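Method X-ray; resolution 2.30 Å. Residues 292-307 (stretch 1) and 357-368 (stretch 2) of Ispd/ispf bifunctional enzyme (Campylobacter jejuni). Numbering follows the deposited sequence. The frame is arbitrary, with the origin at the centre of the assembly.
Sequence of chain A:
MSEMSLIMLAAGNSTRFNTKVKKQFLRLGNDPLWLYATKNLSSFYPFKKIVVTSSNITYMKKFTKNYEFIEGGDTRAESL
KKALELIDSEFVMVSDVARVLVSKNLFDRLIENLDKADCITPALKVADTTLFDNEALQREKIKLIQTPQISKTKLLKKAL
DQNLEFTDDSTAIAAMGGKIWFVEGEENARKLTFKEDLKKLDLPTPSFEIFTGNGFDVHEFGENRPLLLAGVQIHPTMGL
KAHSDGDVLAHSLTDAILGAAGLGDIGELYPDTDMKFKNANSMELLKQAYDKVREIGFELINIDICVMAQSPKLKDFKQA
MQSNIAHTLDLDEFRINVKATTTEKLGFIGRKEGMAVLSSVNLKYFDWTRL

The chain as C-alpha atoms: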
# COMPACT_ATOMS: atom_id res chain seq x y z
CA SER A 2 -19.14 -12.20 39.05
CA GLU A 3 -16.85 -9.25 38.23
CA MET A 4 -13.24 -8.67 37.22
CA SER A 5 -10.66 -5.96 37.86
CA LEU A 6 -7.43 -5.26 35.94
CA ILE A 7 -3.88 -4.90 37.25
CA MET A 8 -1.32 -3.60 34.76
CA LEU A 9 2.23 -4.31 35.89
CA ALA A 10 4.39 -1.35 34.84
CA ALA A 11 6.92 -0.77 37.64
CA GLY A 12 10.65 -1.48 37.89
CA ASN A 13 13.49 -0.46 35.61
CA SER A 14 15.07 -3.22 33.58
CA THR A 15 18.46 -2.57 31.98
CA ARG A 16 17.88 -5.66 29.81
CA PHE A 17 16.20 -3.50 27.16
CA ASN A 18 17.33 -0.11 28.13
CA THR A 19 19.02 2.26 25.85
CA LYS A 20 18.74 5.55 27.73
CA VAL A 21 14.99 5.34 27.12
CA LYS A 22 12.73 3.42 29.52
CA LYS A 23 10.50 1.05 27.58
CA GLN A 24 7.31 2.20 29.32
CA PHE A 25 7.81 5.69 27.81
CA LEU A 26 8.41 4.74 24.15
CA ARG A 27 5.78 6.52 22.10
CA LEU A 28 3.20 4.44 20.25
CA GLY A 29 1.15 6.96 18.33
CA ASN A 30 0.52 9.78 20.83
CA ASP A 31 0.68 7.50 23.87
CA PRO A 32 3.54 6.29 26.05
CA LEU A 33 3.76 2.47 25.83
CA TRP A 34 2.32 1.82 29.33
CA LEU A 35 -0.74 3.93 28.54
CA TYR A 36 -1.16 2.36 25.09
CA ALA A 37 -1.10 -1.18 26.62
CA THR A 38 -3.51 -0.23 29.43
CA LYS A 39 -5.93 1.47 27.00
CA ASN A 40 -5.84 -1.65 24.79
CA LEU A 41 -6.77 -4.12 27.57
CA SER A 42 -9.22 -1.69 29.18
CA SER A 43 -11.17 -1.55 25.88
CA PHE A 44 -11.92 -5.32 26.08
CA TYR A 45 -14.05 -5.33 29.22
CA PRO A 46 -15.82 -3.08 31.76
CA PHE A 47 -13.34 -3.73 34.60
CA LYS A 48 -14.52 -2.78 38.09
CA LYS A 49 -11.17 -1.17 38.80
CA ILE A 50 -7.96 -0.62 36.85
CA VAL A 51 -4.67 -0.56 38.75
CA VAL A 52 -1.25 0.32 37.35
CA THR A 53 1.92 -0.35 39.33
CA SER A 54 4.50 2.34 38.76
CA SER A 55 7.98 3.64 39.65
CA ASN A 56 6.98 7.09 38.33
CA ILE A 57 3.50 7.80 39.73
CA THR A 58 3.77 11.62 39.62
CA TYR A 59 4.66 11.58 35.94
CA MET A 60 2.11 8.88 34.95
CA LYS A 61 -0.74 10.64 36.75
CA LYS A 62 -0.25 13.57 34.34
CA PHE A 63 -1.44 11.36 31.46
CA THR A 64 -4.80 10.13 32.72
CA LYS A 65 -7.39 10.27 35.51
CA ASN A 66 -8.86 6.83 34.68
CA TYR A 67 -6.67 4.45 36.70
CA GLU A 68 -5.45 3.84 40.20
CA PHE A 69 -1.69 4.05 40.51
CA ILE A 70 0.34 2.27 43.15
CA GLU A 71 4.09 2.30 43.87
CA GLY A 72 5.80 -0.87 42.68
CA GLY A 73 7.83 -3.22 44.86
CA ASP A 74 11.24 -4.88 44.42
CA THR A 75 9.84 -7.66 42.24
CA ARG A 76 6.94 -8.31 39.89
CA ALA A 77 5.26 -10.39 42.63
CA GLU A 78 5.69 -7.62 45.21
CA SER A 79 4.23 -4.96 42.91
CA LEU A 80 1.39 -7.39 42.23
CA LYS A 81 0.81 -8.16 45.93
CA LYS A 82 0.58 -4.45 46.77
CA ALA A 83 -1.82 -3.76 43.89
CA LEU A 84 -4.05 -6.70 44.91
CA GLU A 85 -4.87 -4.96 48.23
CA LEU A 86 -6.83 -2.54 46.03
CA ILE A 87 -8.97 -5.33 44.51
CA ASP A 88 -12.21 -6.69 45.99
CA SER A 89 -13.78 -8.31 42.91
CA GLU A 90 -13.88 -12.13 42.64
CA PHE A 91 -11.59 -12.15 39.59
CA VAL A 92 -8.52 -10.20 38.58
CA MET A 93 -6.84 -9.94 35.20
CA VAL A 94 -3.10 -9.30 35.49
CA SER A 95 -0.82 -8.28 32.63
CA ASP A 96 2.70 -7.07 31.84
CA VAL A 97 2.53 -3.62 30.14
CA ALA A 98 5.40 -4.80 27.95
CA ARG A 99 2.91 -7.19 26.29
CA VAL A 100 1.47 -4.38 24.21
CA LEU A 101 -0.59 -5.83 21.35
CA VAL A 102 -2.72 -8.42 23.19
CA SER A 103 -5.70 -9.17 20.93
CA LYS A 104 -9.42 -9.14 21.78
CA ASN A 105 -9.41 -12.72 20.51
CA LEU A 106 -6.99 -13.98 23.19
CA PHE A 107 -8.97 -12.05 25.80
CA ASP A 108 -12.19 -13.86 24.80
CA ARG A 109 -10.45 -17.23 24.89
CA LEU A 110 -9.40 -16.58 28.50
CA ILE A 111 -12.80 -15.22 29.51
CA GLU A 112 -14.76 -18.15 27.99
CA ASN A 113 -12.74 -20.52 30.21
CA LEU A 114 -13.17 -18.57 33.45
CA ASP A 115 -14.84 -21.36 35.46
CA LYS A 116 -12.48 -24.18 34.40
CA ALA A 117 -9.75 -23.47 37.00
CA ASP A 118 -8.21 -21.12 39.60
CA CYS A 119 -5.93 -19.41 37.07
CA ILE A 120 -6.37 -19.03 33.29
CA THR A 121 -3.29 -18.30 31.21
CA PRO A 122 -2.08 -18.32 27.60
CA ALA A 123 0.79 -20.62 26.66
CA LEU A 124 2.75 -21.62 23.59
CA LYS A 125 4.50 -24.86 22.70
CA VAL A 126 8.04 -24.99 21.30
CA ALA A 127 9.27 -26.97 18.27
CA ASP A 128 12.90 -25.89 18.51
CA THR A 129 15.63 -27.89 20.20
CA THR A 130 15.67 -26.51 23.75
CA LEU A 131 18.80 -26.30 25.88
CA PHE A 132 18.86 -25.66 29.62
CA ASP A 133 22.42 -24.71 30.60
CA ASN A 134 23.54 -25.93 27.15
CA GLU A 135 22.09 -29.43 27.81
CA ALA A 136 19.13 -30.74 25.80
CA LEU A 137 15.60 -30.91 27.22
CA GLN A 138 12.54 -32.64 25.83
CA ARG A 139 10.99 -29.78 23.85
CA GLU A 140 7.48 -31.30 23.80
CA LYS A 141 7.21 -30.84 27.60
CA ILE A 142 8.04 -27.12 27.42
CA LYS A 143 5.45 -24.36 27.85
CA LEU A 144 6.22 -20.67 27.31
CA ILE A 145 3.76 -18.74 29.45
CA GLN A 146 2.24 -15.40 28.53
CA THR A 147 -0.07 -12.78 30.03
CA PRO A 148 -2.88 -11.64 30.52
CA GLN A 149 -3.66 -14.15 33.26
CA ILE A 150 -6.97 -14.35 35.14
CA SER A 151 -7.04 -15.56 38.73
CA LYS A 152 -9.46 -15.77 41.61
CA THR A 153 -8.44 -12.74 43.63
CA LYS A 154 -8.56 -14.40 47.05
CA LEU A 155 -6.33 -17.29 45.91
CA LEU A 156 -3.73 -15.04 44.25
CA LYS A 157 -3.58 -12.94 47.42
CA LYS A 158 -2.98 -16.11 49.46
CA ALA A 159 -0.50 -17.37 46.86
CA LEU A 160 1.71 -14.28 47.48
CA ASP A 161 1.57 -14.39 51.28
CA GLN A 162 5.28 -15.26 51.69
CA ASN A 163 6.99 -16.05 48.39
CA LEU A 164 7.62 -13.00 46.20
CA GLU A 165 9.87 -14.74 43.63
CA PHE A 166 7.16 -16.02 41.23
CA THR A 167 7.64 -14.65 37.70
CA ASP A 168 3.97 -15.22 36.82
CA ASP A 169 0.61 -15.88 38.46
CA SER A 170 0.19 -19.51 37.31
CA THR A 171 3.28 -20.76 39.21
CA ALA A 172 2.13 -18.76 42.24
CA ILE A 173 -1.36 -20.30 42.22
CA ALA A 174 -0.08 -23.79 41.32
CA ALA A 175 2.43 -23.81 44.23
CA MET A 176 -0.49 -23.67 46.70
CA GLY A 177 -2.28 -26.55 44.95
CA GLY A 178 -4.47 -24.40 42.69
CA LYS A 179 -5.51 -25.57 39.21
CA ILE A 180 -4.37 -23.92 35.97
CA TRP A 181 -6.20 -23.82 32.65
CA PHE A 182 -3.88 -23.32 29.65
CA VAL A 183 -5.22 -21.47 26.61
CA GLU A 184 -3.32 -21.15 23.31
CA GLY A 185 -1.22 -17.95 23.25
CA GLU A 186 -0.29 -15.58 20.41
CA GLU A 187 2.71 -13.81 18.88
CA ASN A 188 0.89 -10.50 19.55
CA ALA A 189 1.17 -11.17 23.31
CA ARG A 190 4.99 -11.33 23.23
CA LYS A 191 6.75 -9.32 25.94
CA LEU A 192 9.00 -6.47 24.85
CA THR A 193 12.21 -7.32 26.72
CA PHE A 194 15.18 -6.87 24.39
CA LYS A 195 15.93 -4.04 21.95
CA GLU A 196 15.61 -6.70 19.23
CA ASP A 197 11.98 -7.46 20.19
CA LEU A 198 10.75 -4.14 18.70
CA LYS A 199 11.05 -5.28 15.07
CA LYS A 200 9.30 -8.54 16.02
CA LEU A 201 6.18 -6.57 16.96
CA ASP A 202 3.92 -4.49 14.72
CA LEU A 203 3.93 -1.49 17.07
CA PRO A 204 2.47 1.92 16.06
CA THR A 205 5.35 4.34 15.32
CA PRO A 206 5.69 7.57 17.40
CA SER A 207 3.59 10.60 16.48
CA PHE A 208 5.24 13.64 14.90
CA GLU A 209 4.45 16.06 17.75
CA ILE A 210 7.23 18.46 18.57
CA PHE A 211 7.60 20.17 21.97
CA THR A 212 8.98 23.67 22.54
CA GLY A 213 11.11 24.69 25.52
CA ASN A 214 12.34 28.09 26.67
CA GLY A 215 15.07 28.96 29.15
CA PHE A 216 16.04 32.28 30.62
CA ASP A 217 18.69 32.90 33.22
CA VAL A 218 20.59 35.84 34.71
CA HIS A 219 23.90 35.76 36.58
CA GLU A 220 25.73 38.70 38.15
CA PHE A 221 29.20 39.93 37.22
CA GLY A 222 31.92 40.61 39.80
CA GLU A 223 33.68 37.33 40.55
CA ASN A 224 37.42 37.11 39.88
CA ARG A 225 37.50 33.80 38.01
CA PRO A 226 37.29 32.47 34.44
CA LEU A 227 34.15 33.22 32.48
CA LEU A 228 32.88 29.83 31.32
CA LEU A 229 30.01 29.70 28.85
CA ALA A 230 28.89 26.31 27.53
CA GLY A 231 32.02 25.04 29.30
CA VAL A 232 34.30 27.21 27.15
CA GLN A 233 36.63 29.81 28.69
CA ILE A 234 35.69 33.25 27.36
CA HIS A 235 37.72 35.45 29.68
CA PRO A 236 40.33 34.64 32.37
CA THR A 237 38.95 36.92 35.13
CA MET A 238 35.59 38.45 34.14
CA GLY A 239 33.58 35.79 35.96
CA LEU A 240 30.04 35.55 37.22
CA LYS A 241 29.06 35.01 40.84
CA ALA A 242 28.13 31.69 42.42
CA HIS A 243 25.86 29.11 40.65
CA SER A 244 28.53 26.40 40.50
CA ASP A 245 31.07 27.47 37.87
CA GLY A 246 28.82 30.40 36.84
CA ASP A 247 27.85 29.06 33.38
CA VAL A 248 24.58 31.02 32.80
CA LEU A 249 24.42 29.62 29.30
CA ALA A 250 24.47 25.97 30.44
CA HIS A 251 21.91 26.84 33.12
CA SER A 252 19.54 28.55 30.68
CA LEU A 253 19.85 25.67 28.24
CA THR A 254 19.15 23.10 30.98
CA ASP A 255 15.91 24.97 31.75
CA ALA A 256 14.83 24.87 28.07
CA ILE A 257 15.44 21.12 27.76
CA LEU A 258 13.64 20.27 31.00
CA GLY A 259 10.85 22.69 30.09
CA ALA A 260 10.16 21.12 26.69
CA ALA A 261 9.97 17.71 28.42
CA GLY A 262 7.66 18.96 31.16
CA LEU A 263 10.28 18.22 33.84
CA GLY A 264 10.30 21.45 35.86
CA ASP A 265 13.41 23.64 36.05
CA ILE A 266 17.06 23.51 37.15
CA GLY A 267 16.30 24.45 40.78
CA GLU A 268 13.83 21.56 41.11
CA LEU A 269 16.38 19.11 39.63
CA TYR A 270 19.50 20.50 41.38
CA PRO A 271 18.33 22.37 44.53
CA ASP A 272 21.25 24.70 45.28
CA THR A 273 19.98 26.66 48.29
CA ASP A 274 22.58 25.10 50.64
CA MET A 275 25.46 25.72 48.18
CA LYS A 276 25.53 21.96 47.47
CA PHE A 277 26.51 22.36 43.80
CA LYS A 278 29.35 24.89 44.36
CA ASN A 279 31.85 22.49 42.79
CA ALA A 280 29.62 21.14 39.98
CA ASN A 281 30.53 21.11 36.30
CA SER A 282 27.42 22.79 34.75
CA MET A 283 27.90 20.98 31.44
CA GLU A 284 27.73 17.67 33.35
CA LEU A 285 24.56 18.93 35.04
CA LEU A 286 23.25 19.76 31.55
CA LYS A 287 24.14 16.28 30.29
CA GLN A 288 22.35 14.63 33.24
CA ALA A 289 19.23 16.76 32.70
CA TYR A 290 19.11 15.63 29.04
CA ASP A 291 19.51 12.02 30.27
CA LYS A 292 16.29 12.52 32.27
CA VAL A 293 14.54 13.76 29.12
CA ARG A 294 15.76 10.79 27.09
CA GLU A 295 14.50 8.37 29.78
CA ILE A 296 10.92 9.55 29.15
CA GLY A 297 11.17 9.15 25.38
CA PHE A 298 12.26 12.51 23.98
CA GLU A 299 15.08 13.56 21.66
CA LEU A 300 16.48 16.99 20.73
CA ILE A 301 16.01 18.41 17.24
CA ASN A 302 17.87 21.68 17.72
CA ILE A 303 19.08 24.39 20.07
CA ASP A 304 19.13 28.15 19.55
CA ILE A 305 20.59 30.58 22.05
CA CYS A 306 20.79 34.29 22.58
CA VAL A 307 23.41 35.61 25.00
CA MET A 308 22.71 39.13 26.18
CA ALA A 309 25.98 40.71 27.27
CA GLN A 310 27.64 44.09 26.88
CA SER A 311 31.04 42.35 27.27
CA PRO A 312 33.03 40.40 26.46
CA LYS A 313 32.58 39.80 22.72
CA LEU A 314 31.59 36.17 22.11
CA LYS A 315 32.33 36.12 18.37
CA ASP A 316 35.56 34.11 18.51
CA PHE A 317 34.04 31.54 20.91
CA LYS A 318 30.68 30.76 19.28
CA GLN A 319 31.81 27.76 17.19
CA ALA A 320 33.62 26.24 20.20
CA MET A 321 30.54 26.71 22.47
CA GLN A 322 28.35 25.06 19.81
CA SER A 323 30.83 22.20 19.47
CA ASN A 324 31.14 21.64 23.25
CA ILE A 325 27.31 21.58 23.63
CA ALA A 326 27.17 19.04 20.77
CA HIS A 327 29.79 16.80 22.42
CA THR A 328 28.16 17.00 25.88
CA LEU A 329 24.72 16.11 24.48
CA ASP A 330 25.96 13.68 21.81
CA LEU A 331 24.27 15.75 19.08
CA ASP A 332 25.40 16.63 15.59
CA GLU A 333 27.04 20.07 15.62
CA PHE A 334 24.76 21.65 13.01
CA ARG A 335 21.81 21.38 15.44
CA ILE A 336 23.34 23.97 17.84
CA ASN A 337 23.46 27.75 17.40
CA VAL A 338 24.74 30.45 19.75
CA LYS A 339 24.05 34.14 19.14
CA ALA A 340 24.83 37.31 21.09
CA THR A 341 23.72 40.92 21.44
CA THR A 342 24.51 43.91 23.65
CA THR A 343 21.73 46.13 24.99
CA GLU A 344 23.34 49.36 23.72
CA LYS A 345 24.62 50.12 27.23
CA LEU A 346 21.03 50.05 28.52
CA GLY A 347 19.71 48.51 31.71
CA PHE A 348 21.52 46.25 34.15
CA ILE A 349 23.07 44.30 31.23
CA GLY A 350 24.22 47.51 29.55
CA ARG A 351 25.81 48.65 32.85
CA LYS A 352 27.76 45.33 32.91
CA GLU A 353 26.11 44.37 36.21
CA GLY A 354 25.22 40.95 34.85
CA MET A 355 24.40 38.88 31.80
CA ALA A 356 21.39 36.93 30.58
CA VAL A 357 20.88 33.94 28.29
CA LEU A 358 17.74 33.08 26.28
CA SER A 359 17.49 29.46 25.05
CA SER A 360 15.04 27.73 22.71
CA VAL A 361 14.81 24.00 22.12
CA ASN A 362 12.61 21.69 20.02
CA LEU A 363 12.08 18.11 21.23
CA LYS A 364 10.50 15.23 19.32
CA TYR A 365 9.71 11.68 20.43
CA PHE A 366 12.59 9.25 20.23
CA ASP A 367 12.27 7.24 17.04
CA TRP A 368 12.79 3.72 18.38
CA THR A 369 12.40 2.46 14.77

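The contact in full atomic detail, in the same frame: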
# COMPACT_ATOMS: atom_id res chain seq x y z
N LYS A 292 17.65 12.63 31.74
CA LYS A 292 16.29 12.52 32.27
C LYS A 292 15.23 12.60 31.18
O LYS A 292 14.24 11.88 31.20
CB LYS A 292 16.02 13.59 33.34
CG LYS A 292 16.82 13.43 34.61
CD LYS A 292 16.41 12.18 35.40
CE LYS A 292 17.54 11.74 36.33
NZ LYS A 292 17.06 11.05 37.57
N VAL A 293 15.46 13.49 30.22
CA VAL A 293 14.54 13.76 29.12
C VAL A 293 14.52 12.58 28.16
O VAL A 293 13.47 12.20 27.64
CB VAL A 293 14.94 15.08 28.41
CG1 VAL A 293 14.28 15.21 27.06
CG2 VAL A 293 14.65 16.28 29.30
N ARG A 294 15.67 11.98 27.94
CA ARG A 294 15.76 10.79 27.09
C ARG A 294 15.09 9.57 27.72
O ARG A 294 14.55 8.72 27.01
CB ARG A 294 17.22 10.50 26.77
CG ARG A 294 17.88 11.52 25.87
CD ARG A 294 19.37 11.28 25.70
NE ARG A 294 19.64 10.21 24.74
CZ ARG A 294 20.73 9.44 24.74
NH1 ARG A 294 21.68 9.61 25.66
NH2 ARG A 294 20.87 8.51 23.82
N GLU A 295 15.13 9.47 29.05
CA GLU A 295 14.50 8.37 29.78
C GLU A 295 12.99 8.31 29.54
O GLU A 295 12.42 7.23 29.44
CB GLU A 295 14.77 8.48 31.29
CG GLU A 295 16.14 7.95 31.70
CD GLU A 295 16.49 8.25 33.15
OE1 GLU A 295 15.62 8.75 33.91
OE2 GLU A 295 17.65 7.98 33.53
N ILE A 296 12.36 9.48 29.43
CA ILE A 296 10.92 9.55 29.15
C ILE A 296 10.56 9.66 27.65
O ILE A 296 9.43 9.96 27.31
CB ILE A 296 10.23 10.63 30.00
CG1 ILE A 296 10.84 12.02 29.76
CG2 ILE A 296 10.27 10.26 31.49
CD1 ILE A 296 9.96 13.15 30.25
N GLY A 297 11.51 9.38 26.77
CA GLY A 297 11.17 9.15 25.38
C GLY A 297 11.35 10.29 24.39
O GLY A 297 10.86 10.22 23.25
N PHE A 298 12.07 11.33 24.80
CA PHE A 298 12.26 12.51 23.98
C PHE A 298 13.67 12.58 23.40
O PHE A 298 14.60 11.95 23.91
CB PHE A 298 12.01 13.77 24.81
CG PHE A 298 10.57 14.07 25.05
CD1 PHE A 298 10.00 13.89 26.30
CD2 PHE A 298 9.77 14.53 24.01
CE1 PHE A 298 8.67 14.17 26.51
CE2 PHE A 298 8.44 14.83 24.21
CZ PHE A 298 7.88 14.65 25.44
N GLU A 299 13.82 13.39 22.35
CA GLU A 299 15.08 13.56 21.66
C GLU A 299 15.14 15.00 21.12
O GLU A 299 14.13 15.52 20.62
CB GLU A 299 15.14 12.56 20.50
CG GLU A 299 16.42 12.56 19.70
CD GLU A 299 16.44 11.48 18.63
OE1 GLU A 299 15.45 10.70 18.53
OE2 GLU A 299 17.45 11.41 17.89
N LEU A 300 16.30 15.63 21.22
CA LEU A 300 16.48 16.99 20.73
C LEU A 300 16.52 17.08 19.20
O LEU A 300 17.12 16.25 18.53
CB LEU A 300 17.76 17.61 21.32
CG LEU A 300 17.65 18.24 22.72
CD1 LEU A 300 19.04 18.40 23.33
CD2 LEU A 300 16.93 19.59 22.69
N ILE A 301 15.87 18.11 18.66
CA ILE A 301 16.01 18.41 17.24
C ILE A 301 17.05 19.50 17.09
O ILE A 301 17.98 19.37 16.30
CB ILE A 301 14.66 18.84 16.59
CG1 ILE A 301 13.72 17.63 16.47
CG2 ILE A 301 14.91 19.47 15.22
CD1 ILE A 301 12.31 17.99 16.02
N ASN A 302 16.91 20.59 17.85
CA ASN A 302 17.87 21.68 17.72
C ASN A 302 17.86 22.60 18.91
O ASN A 302 16.93 22.56 19.72
CB ASN A 302 17.64 22.49 16.43
CG ASN A 302 16.50 23.50 16.56
OD1 ASN A 302 15.35 23.13 16.81
ND2 ASN A 302 16.81 24.78 16.40
N ILE A 303 18.90 23.44 19.00
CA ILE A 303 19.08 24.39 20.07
C ILE A 303 19.43 25.75 19.46
O ILE A 303 20.29 25.84 18.58
CB ILE A 303 20.23 23.94 20.99
CG1 ILE A 303 19.79 22.75 21.84
CG2 ILE A 303 20.75 25.09 21.88
CD1 ILE A 303 20.95 21.85 22.25
N ASP A 304 18.74 26.79 19.92
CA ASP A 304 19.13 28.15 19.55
C ASP A 304 19.18 29.03 20.78
O ASP A 304 18.32 28.95 21.67
CB ASP A 304 18.20 28.75 18.49
CG ASP A 304 18.77 30.02 17.87
OD1 ASP A 304 20.02 30.18 17.82
OD2 ASP A 304 18.05 30.93 17.43
N ILE A 305 20.22 29.85 20.84
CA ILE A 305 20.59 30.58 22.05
C ILE A 305 20.84 32.03 21.73
O ILE A 305 21.39 32.36 20.68
CB ILE A 305 21.83 29.91 22.73
CG1 ILE A 305 21.42 28.55 23.32
CG2 ILE A 305 22.41 30.81 23.84
CD1 ILE A 305 22.59 27.67 23.76
N CYS A 306 20.42 32.90 22.64
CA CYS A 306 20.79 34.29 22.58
C CYS A 306 21.42 34.73 23.90
O CYS A 306 20.77 34.68 24.96
CB CYS A 306 19.61 35.20 22.23
SG CYS A 306 20.20 36.89 21.95
N VAL A 307 22.69 35.11 23.84
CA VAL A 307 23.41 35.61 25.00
C VAL A 307 23.26 37.12 24.96
O VAL A 307 23.54 37.75 23.94
CB VAL A 307 24.91 35.24 24.97
CG1 VAL A 307 25.63 35.83 26.19
CG2 VAL A 307 25.14 33.72 24.88
N VAL A 357 20.88 34.87 29.41
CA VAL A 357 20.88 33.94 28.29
C VAL A 357 19.45 33.43 28.01
O VAL A 357 18.78 32.90 28.89
CB VAL A 357 21.85 32.76 28.51
CG1 VAL A 357 21.81 31.82 27.33
CG2 VAL A 357 23.32 33.26 28.76
N LEU A 358 19.00 33.64 26.77
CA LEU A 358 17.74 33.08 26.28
C LEU A 358 18.03 31.83 25.45
O LEU A 358 18.84 31.88 24.50
CB LEU A 358 16.98 34.11 25.44
CG LEU A 358 15.69 33.63 24.77
CD1 LEU A 358 14.59 33.37 25.81
CD2 LEU A 358 15.21 34.62 23.69
N SER A 359 17.37 30.72 25.78
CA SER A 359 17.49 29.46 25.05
C SER A 359 16.16 28.99 24.49
O SER A 359 15.12 29.15 25.14
CB SER A 359 18.05 28.35 25.96
OG SER A 359 19.31 28.69 26.49
N SER A 360 16.19 28.41 23.29
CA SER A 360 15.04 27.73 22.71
C SER A 360 15.45 26.34 22.22
O SER A 360 16.52 26.16 21.62
CB SER A 360 14.41 28.50 21.55
OG SER A 360 14.24 29.85 21.87
N VAL A 361 14.56 25.39 22.43
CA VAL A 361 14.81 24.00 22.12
C VAL A 361 13.54 23.41 21.48
O VAL A 361 12.42 23.84 21.79
CB VAL A 361 15.18 23.33 23.45
CG1 VAL A 361 14.51 21.99 23.65
CG2 VAL A 361 16.69 23.32 23.64
N ASN A 362 13.71 22.48 20.54
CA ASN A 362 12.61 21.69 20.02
C ASN A 362 12.93 20.22 20.31
O ASN A 362 14.04 19.76 20.05
CB ASN A 362 12.41 21.91 18.51
CG ASN A 362 11.33 22.95 18.20
OD1 ASN A 362 10.71 23.52 19.10
ND2 ASN A 362 11.09 23.19 16.93
N LEU A 363 11.96 19.53 20.90
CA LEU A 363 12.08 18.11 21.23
C LEU A 363 11.05 17.34 20.41
O LEU A 363 9.91 17.81 20.25
CB LEU A 363 11.73 17.89 22.70
CG LEU A 363 12.66 18.12 23.87
CD1 LEU A 363 11.94 17.58 25.15
CD2 LEU A 363 14.03 17.45 23.65
N LYS A 364 11.44 16.17 19.93
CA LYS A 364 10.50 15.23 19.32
C LYS A 364 10.55 13.94 20.13
O LYS A 364 11.41 13.80 21.01
CB LYS A 364 10.91 14.93 17.88
CG LYS A 364 12.20 14.16 17.78
CD LYS A 364 12.63 13.95 16.35
CE LYS A 364 13.99 13.26 16.30
NZ LYS A 364 14.29 12.67 14.97
N TYR A 365 9.65 13.01 19.82
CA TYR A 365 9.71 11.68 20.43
C TYR A 365 10.83 10.86 19.82
O TYR A 365 11.01 10.84 18.60
CB TYR A 365 8.38 10.93 20.24
CG TYR A 365 7.22 11.57 20.95
CD1 TYR A 365 6.03 11.84 20.27
CD2 TYR A 365 7.29 11.88 22.31
CE1 TYR A 365 4.94 12.40 20.92
CE2 TYR A 365 6.19 12.47 22.97
CZ TYR A 365 5.03 12.72 22.25
OH TYR A 365 3.94 13.29 22.87
N PHE A 366 11.55 10.16 20.68
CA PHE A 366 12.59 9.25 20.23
C PHE A 366 12.01 8.26 19.23
O PHE A 366 11.00 7.62 19.48
CB PHE A 366 13.20 8.49 21.42
CG PHE A 366 14.18 7.43 21.00
CD1 PHE A 366 15.33 7.77 20.29
CD2 PHE A 366 13.93 6.08 21.28
CE1 PHE A 366 16.24 6.78 19.88
CE2 PHE A 366 14.84 5.09 20.88
CZ PHE A 366 15.98 5.43 20.17
N ASP A 367 12.68 8.15 18.09
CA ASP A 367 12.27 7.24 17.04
C ASP A 367 12.94 5.88 17.25
O ASP A 367 14.04 5.62 16.74
CB ASP A 367 12.63 7.81 15.68
CG ASP A 367 12.26 6.90 14.53
OD1 ASP A 367 11.38 6.03 14.71
OD2 ASP A 367 12.80 6.99 13.41
N TRP A 368 12.26 5.02 18.01
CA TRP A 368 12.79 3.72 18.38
C TRP A 368 12.83 2.75 17.18
O TRP A 368 13.32 1.63 17.30
CB TRP A 368 11.97 3.14 19.54
CG TRP A 368 10.48 3.24 19.32
CD1 TRP A 368 9.62 4.13 19.91
CD2 TRP A 368 9.69 2.43 18.45
NE1 TRP A 368 8.34 3.91 19.46
CE2 TRP A 368 8.35 2.87 18.56
CE3 TRP A 368 9.97 1.35 17.59
CZ2 TRP A 368 7.30 2.28 17.84
CZ3 TRP A 368 8.93 0.77 16.87
CH2 TRP A 368 7.61 1.24 17.00
O HOH W 1 9.46 7.52 21.79
O HOH W 2 17.15 14.22 15.69

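Strands 298-307 and 357-365 pair antiparallel, and a ladder of backbone hydrogen bonds joins them. At one end Phe366 N donates to Gly297 O at 2.7 Å, just past the strand. Glu299 and Lys364 form a reciprocal pair: Glu299 N to Lys364 O is 2.8 Å, and Lys364 N to Glu299 O is 2.9 Å. The regular alternation breaks at Ile301. Its N bonds to Asn362 O at 2.8 Å, but Asn362 N turns to Asn302 O, a weak bond of 3.3 Å. The backbone O and N of Asn362 thus serve two successive residues. Ile301 has phi/psi of -97/-50, far from extended values, so the strand carries an extra residue here, as in a beta bulge. The register then recovers. Asp304 N to Ser360 O is 2.9 Å and Ser360 N to Asp304 O is 2.7 Å. Cys306 N to Leu358 O is 2.6 Å and Leu358 N to Cys306 O is 2.7 Å.

CA-H...O contacts supplement these bonds, as between Phe298 CA and Lys364 O at 3.3 Å.

Apolar side chains pack along one face of the sheet. Leu300 CD2 lies 3.5 Å from Val361 CG1 and 3.7 Å from Leu363 CD2. Ile303 CG1 meets Val361 CG2 at 3.6 Å, and Ile305 CG2 meets Val357 CG1 at 3.7 Å. From the helix, Val293 CG1 reaches Leu363 CD1 at 3.8 Å. Leu363 CD1 also makes an off-centre CH-pi contact with the Phe298 ring.

The Phe298 and Tyr365 rings are near parallel but slid apart, with little overlap. Phe298 CE2 and Tyr365 CE2 are 3.5 Å apart.

Glu299 OE1 and Lys364 NZ are 4.2 Å apart, opposite charges near each other but beyond a salt bridge. Glu299 OE1 also lies 3.4 Å from Phe366 CD1, at the ring edge.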